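Local coordinates for protein TssK (Serratia sp. FS14, PDB 5Y0E) that probably serves as a trimeric baseplate component of the bacterial type VI secretion system, linking the baseplate to the membrane complex, at residues N129-L134 with A142-G147; M190-G195 with L254-P259. All blocks are in the same frame, centred on the assembly; numbering follows the deposited sequence.

Interaction 1: residues N129-L134 with A142-G147; sequences NEVDDL and AALQFG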
loop_
_atom_site.group_PDB
_atom_site.type_symbol
_atom_site.label_atom_id
_atom_site.label_comp_id
_atom_site.label_asym_id
_atom_site.label_seq_id
_atom_site.Cartn_x
_atom_site.Cartn_y
_atom_site.Cartn_z
ATOM N N ASN A 129 37.505 15.410 22.565
ATOM C CA ASN A 129 36.697 16.599 22.335
ATOM C C ASN A 129 36.278 17.170 23.680
ATOM O O ASN A 129 36.225 16.456 24.683
ATOM C CB ASN A 129 35.471 16.289 21.475
ATOM C CG ASN A 129 35.078 17.444 20.592
ATOM O OD1 ASN A 129 35.500 18.579 20.812
ATOM N ND2 ASN A 129 34.274 17.166 19.580
ATOM N N GLU A 130 35.985 18.468 23.702
ATOM C CA GLU A 130 35.590 19.129 24.934
ATOM C C GLU A 130 34.197 19.730 24.809
ATOM O O GLU A 130 33.855 20.333 23.791
ATOM C CB GLU A 130 36.591 20.206 25.345
ATOM C CG GLU A 130 36.431 20.539 26.821
ATOM C CD GLU A 130 37.362 21.599 27.362
ATOM O OE1 GLU A 130 37.398 22.704 26.787
ATOM O OE2 GLU A 130 38.028 21.333 28.393
ATOM N N VAL A 131 33.406 19.578 25.869
ATOM C CA VAL A 131 31.985 19.899 25.852
ATOM C C VAL A 131 31.608 20.673 27.102
ATOM O O VAL A 131 32.060 20.353 28.206
ATOM C CB VAL A 131 31.123 18.632 25.758
ATOM C CG1 VAL A 131 31.327 17.973 24.433
ATOM C CG2 VAL A 131 31.477 17.677 26.882
ATOM N N ASP A 132 30.745 21.662 26.932
ATOM C CA ASP A 132 30.187 22.370 28.063
ATOM C C ASP A 132 29.303 21.448 28.889
ATOM O O ASP A 132 28.825 20.414 28.424
ATOM C CB ASP A 132 29.377 23.570 27.591
ATOM C CG ASP A 132 30.142 24.430 26.630
ATOM O OD1 ASP A 132 31.383 24.397 26.684
ATOM O OD2 ASP A 132 29.518 25.138 25.823
ATOM N N ASP A 133 29.113 21.830 30.143
ATOM C CA ASP A 133 28.070 21.245 30.963
ATOM C C ASP A 133 26.711 21.646 30.403
ATOM O O ASP A 133 26.530 22.750 29.891
ATOM C CB ASP A 133 28.229 21.722 32.407
ATOM C CG ASP A 133 27.441 20.901 33.402
ATOM O OD1 ASP A 133 26.222 20.724 33.229
ATOM O OD2 ASP A 133 28.044 20.452 34.385
ATOM N N LEU A 134 25.755 20.729 30.476
ATOM C CA LEU A 134 24.410 21.036 30.005
ATOM C C LEU A 134 23.587 21.825 31.019
ATOM O O LEU A 134 22.596 22.452 30.635
ATOM C CB LEU A 134 23.677 19.745 29.643
ATOM C CG LEU A 134 24.096 19.075 28.337
ATOM C CD1 LEU A 134 23.264 17.828 28.103
ATOM C CD2 LEU A 134 23.972 20.038 27.169
ATOM N N ALA A 142 34.490 20.309 29.784
ATOM C CA ALA A 142 35.273 19.165 30.207
ATOM C C ALA A 142 35.678 18.368 28.983
ATOM O O ALA A 142 34.920 18.278 28.017
ATOM C CB ALA A 142 34.493 18.288 31.183
ATOM N N ALA A 143 36.882 17.817 29.015
ATOM C CA ALA A 143 37.445 17.116 27.876
ATOM C C ALA A 143 37.120 15.638 27.999
ATOM O O ALA A 143 37.456 15.018 29.007
ATOM C CB ALA A 143 38.954 17.331 27.816
ATOM N N LEU A 144 36.468 15.074 26.987
ATOM C CA LEU A 144 36.126 13.660 27.008
ATOM C C LEU A 144 36.682 12.947 25.789
ATOM O O LEU A 144 36.993 13.557 24.772
ATOM C CB LEU A 144 34.606 13.429 27.063
ATOM C CG LEU A 144 33.737 14.125 28.127
ATOM C CD1 LEU A 144 32.397 13.440 28.252
ATOM C CD2 LEU A 144 34.404 14.179 29.474
ATOM N N GLN A 145 36.793 11.641 25.913
ATOM C CA GLN A 145 37.085 10.771 24.790
ATOM C C GLN A 145 35.785 10.180 24.257
ATOM O O GLN A 145 35.096 9.432 24.959
ATOM C CB GLN A 145 38.062 9.674 25.196
ATOM C CG GLN A 145 39.446 9.965 24.688
ATOM C CD GLN A 145 40.481 8.984 25.159
ATOM O OE1 GLN A 145 40.302 8.306 26.159
ATOM N NE2 GLN A 145 41.573 8.889 24.421
ATOM N N PHE A 146 35.456 10.526 23.021
ATOM C CA PHE A 146 34.302 9.976 22.337
ATOM C C PHE A 146 34.707 8.806 21.457
ATOM O O PHE A 146 35.880 8.545 21.224
ATOM C CB PHE A 146 33.619 11.030 21.482
ATOM C CG PHE A 146 32.957 12.101 22.263
ATOM C CD1 PHE A 146 31.681 11.926 22.752
ATOM C CD2 PHE A 146 33.600 13.308 22.489
ATOM C CE1 PHE A 146 31.054 12.945 23.474
ATOM C CE2 PHE A 146 32.984 14.321 23.203
ATOM C CZ PHE A 146 31.708 14.143 23.696
ATOM N N GLY A 147 33.700 8.106 20.962
ATOM C CA GLY A 147 33.900 6.976 20.067
ATOM C C GLY A 147 33.338 7.289 18.695
ATOM O O GLY A 147 32.267 7.880 18.575
#
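The loop end of a β-hairpin, strands 124-131 and 142-155 joined by a ten-residue loop, brings N129, E130 and V131 against A142, A143, L144 and F146. The strands run antiparallel. N129 and L144 form a hydrogen-bonded pair, N129 N giving to L144 O at 2.9 Å and L144 N to N129 O at 2.7 Å; V131 and A142 form the next one through V131 N to A142 O and A142 N to V131 O. Between them E130 and A143 make a non-hydrogen-bonded pair with their CA atoms 4.0 Å apart.

On the face that carries N129, V131, A142 and L144, the ring of F146 is met at its edge, near the ring plane: N129 CB lies 3.6 Å from F146 CE2, and V131 CG1 3.9 Å from F146 CZ. V131 CG1, anti to its own carbonyl carbon (chi1 -67°), is the branch that reaches the ring, while V131 CG2 approaches L144 CG at 4.4 Å. Within strand 124-131, N129 OD1 turns back to accept from E130 N in a bent bond (N-H...O angle 133°). The other face bears the E130 chain, extended beyond CG and passing over the backbone of A142, with OE2 4.1 Å from A143 CB.

The second subunit packs on A142, L144 and F146, and its strand extends the sheet at G147. Four main-chain bonds thus carry the pairing itself, whereas the side chains give it two unlike faces: one packs A142 and L144 against a neighbouring subunit, though it also holds the amide of N129, and the other carries A143 and the exposed carboxylate of E130.

Interaction 2: residues M190-G195 with L254-P259; sequences MLNCQG and LDHLHP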
loop_
_atom_site.group_PDB
_atom_site.type_symbol
_atom_site.label_atom_id
_atom_site.label_comp_id
_atom_site.label_asym_id
_atom_site.label_seq_id
_atom_site.Cartn_x
_atom_site.Cartn_y
_atom_site.Cartn_z
ATOM N N MET A 190 17.947 0.055 0.577
ATOM C CA MET A 190 17.433 1.380 0.862
ATOM C C MET A 190 16.349 1.297 1.914
ATOM O O MET A 190 15.502 0.409 1.868
ATOM C CB MET A 190 16.864 2.035 -0.379
ATOM C CG MET A 190 17.891 2.439 -1.405
ATOM S SD MET A 190 19.200 3.422 -0.734
ATOM C CE MET A 190 18.340 4.942 -0.497
ATOM N N LEU A 191 16.384 2.210 2.873
ATOM C CA LEU A 191 15.293 2.289 3.828
ATOM C C LEU A 191 14.232 3.283 3.419
ATOM O O LEU A 191 13.110 3.183 3.890
ATOM C CB LEU A 191 15.810 2.640 5.223
ATOM C CG LEU A 191 16.512 1.442 5.832
ATOM C CD1 LEU A 191 17.076 1.761 7.173
ATOM C CD2 LEU A 191 15.586 0.269 5.917
ATOM N N ASN A 192 14.541 4.215 2.538
ATOM C CA ASN A 192 13.544 5.123 2.014
ATOM C C ASN A 192 13.680 5.177 0.504
ATOM O O ASN A 192 14.739 5.524 -0.012
ATOM C CB ASN A 192 13.714 6.501 2.625
ATOM C CG ASN A 192 12.644 7.457 2.196
ATOM O OD1 ASN A 192 11.633 7.066 1.672
ATOM N ND2 ASN A 192 12.878 8.721 2.408
ATOM N N CYS A 193 12.601 4.867 -0.197
ATOM C CA CYS A 193 12.608 4.992 -1.640
ATOM C C CYS A 193 13.062 6.367 -2.079
ATOM O O CYS A 193 13.694 6.509 -3.126
ATOM C CB CYS A 193 11.218 4.696 -2.209
ATOM S SG CYS A 193 10.752 2.966 -2.188
ATOM N N GLN A 194 12.772 7.388 -1.297
ATOM C CA GLN A 194 13.139 8.723 -1.727
ATOM C C GLN A 194 14.618 9.016 -1.571
ATOM O O GLN A 194 15.066 10.061 -2.028
ATOM C CB GLN A 194 12.308 9.739 -0.969
ATOM C CG GLN A 194 10.826 9.588 -1.222
ATOM C CD GLN A 194 10.409 10.114 -2.578
ATOM O OE1 GLN A 194 10.824 11.187 -2.981
ATOM N NE2 GLN A 194 9.576 9.366 -3.282
ATOM N N GLY A 195 15.386 8.123 -0.968
ATOM C CA GLY A 195 16.814 8.322 -0.892
ATOM C C GLY A 195 17.598 7.859 -2.097
ATOM O O GLY A 195 18.816 8.007 -2.125
ATOM N N LEU A 254 4.737 10.591 -0.632
ATOM C CA LEU A 254 5.262 10.261 0.678
ATOM C C LEU A 254 6.704 10.711 0.801
ATOM O O LEU A 254 7.509 10.524 -0.106
ATOM C CB LEU A 254 5.177 8.768 0.925
ATOM C CG LEU A 254 3.878 8.177 1.436
ATOM C CD1 LEU A 254 4.016 6.692 1.575
ATOM C CD2 LEU A 254 3.567 8.765 2.753
ATOM N N ASP A 255 7.024 11.341 1.920
ATOM C CA ASP A 255 8.407 11.688 2.207
ATOM C C ASP A 255 9.227 10.485 2.611
ATOM O O ASP A 255 10.447 10.512 2.488
ATOM C CB ASP A 255 8.481 12.721 3.326
ATOM C CG ASP A 255 8.215 14.087 2.843
ATOM O OD1 ASP A 255 8.198 14.281 1.624
ATOM O OD2 ASP A 255 8.047 14.978 3.675
ATOM N N HIS A 256 8.588 9.451 3.118
ATOM C CA HIS A 256 9.298 8.285 3.588
ATOM C C HIS A 256 8.497 7.041 3.243
ATOM O O HIS A 256 7.323 6.939 3.603
ATOM C CB HIS A 256 9.539 8.391 5.079
ATOM C CG HIS A 256 10.266 7.229 5.649
ATOM N ND1 HIS A 256 9.658 6.016 5.877
ATOM C CD2 HIS A 256 11.550 7.085 6.035
ATOM C CE1 HIS A 256 10.535 5.177 6.388
ATOM N NE2 HIS A 256 11.688 5.805 6.503
ATOM N N LEU A 257 9.127 6.108 2.534
ATOM C CA LEU A 257 8.453 4.893 2.090
ATOM C C LEU A 257 9.475 3.783 1.913
ATOM O O LEU A 257 10.383 3.910 1.093
ATOM C CB LEU A 257 7.699 5.154 0.797
ATOM C CG LEU A 257 7.132 3.951 0.068
ATOM C CD1 LEU A 257 5.924 3.438 0.812
ATOM C CD2 LEU A 257 6.754 4.324 -1.328
ATOM N N HIS A 258 9.328 2.715 2.683
ATOM C CA HIS A 258 10.224 1.577 2.578
ATOM C C HIS A 258 9.955 0.789 1.290
ATOM O O HIS A 258 8.799 0.559 0.927
ATOM C CB HIS A 258 10.060 0.675 3.802
ATOM C CG HIS A 258 11.062 -0.436 3.907
ATOM N ND1 HIS A 258 11.235 -1.389 2.930
ATOM C CD2 HIS A 258 11.908 -0.775 4.904
ATOM C CE1 HIS A 258 12.149 -2.256 3.312
ATOM N NE2 HIS A 258 12.580 -1.902 4.504
ATOM N N PRO A 259 11.012 0.365 0.592
ATOM C CA PRO A 259 10.855 -0.364 -0.681
ATOM C C PRO A 259 10.031 -1.627 -0.606
ATOM O O PRO A 259 9.346 -1.959 -1.568
ATOM C CB PRO A 259 12.303 -0.703 -1.053
ATOM C CG PRO A 259 13.102 0.337 -0.402
ATOM C CD PRO A 259 12.405 0.762 0.833
#
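The carboxamide of N192 is approached from opposite faces by two backbone N-H groups, while its own nitrogen binds a carbonyl of the other loop. L257 N reaches OD1 of N192 from one face at 2.8 Å; Q194 N comes to the same oxygen from the other at 3.2 Å, almost perpendicular to the group's plane, and closes an Asx turn. N192 ND2 donates to D255 O at 3.0 Å, arriving in that carbonyl's plane on a lone pair. N192 CG, anti to the backbone N (chi1 -176°), is carried toward 254-259. Two imidazoles flank the loop 190-195 obliquely: H256 CD2 lies 4.0 Å from N192 CG, and H258 CD2 is equally far from L191 CD2.

Beside the amide, C193 N donates to L257 O in a nearly straight bond (2.7 Å, 177°). C193 SG rests on the proline, 3.7 Å from P259 CA. The ring of P259 also touches M190, its CD 3.3 Å from M190 O. At the other end Q194 sets CG against L254 O.

These loops lead into helices 197-222 and 259-273. H258 N-caps the latter through ND1 to E260 N, and its NE2 binds C41 O; H256 NE2 donates to A37 O of the second subunit. A single buried side chain, N192, therefore takes up two backbone N-H groups and one carbonyl, tying its own turn to 255-257, while C193 SG and the P259 ring pack alongside that turn. Holding OD1 by two bonds and ND2 by a third would fix the rotation of the amide.

Interaction 1 lies about 40 Å from the centre of the chain and is only partly buried, with buried and exposed residues in equal number; interaction 2 sits near that centre and is a buried contact. Their nearest atoms are about 20 Å apart. The first joins two neighbouring strands of one hairpin, close in sequence. The second brings together loops separated by two long helices, where the β-rich part of the chain gives way to the helical one. Accordingly 129-134 with 142-147 depends on regular main-chain pairing, while 190-195 with 254-259, lacking strands, relies on one main-chain bond and on an asparagine side chain that bonds backbone groups. Both also meet the second subunit of the trimer.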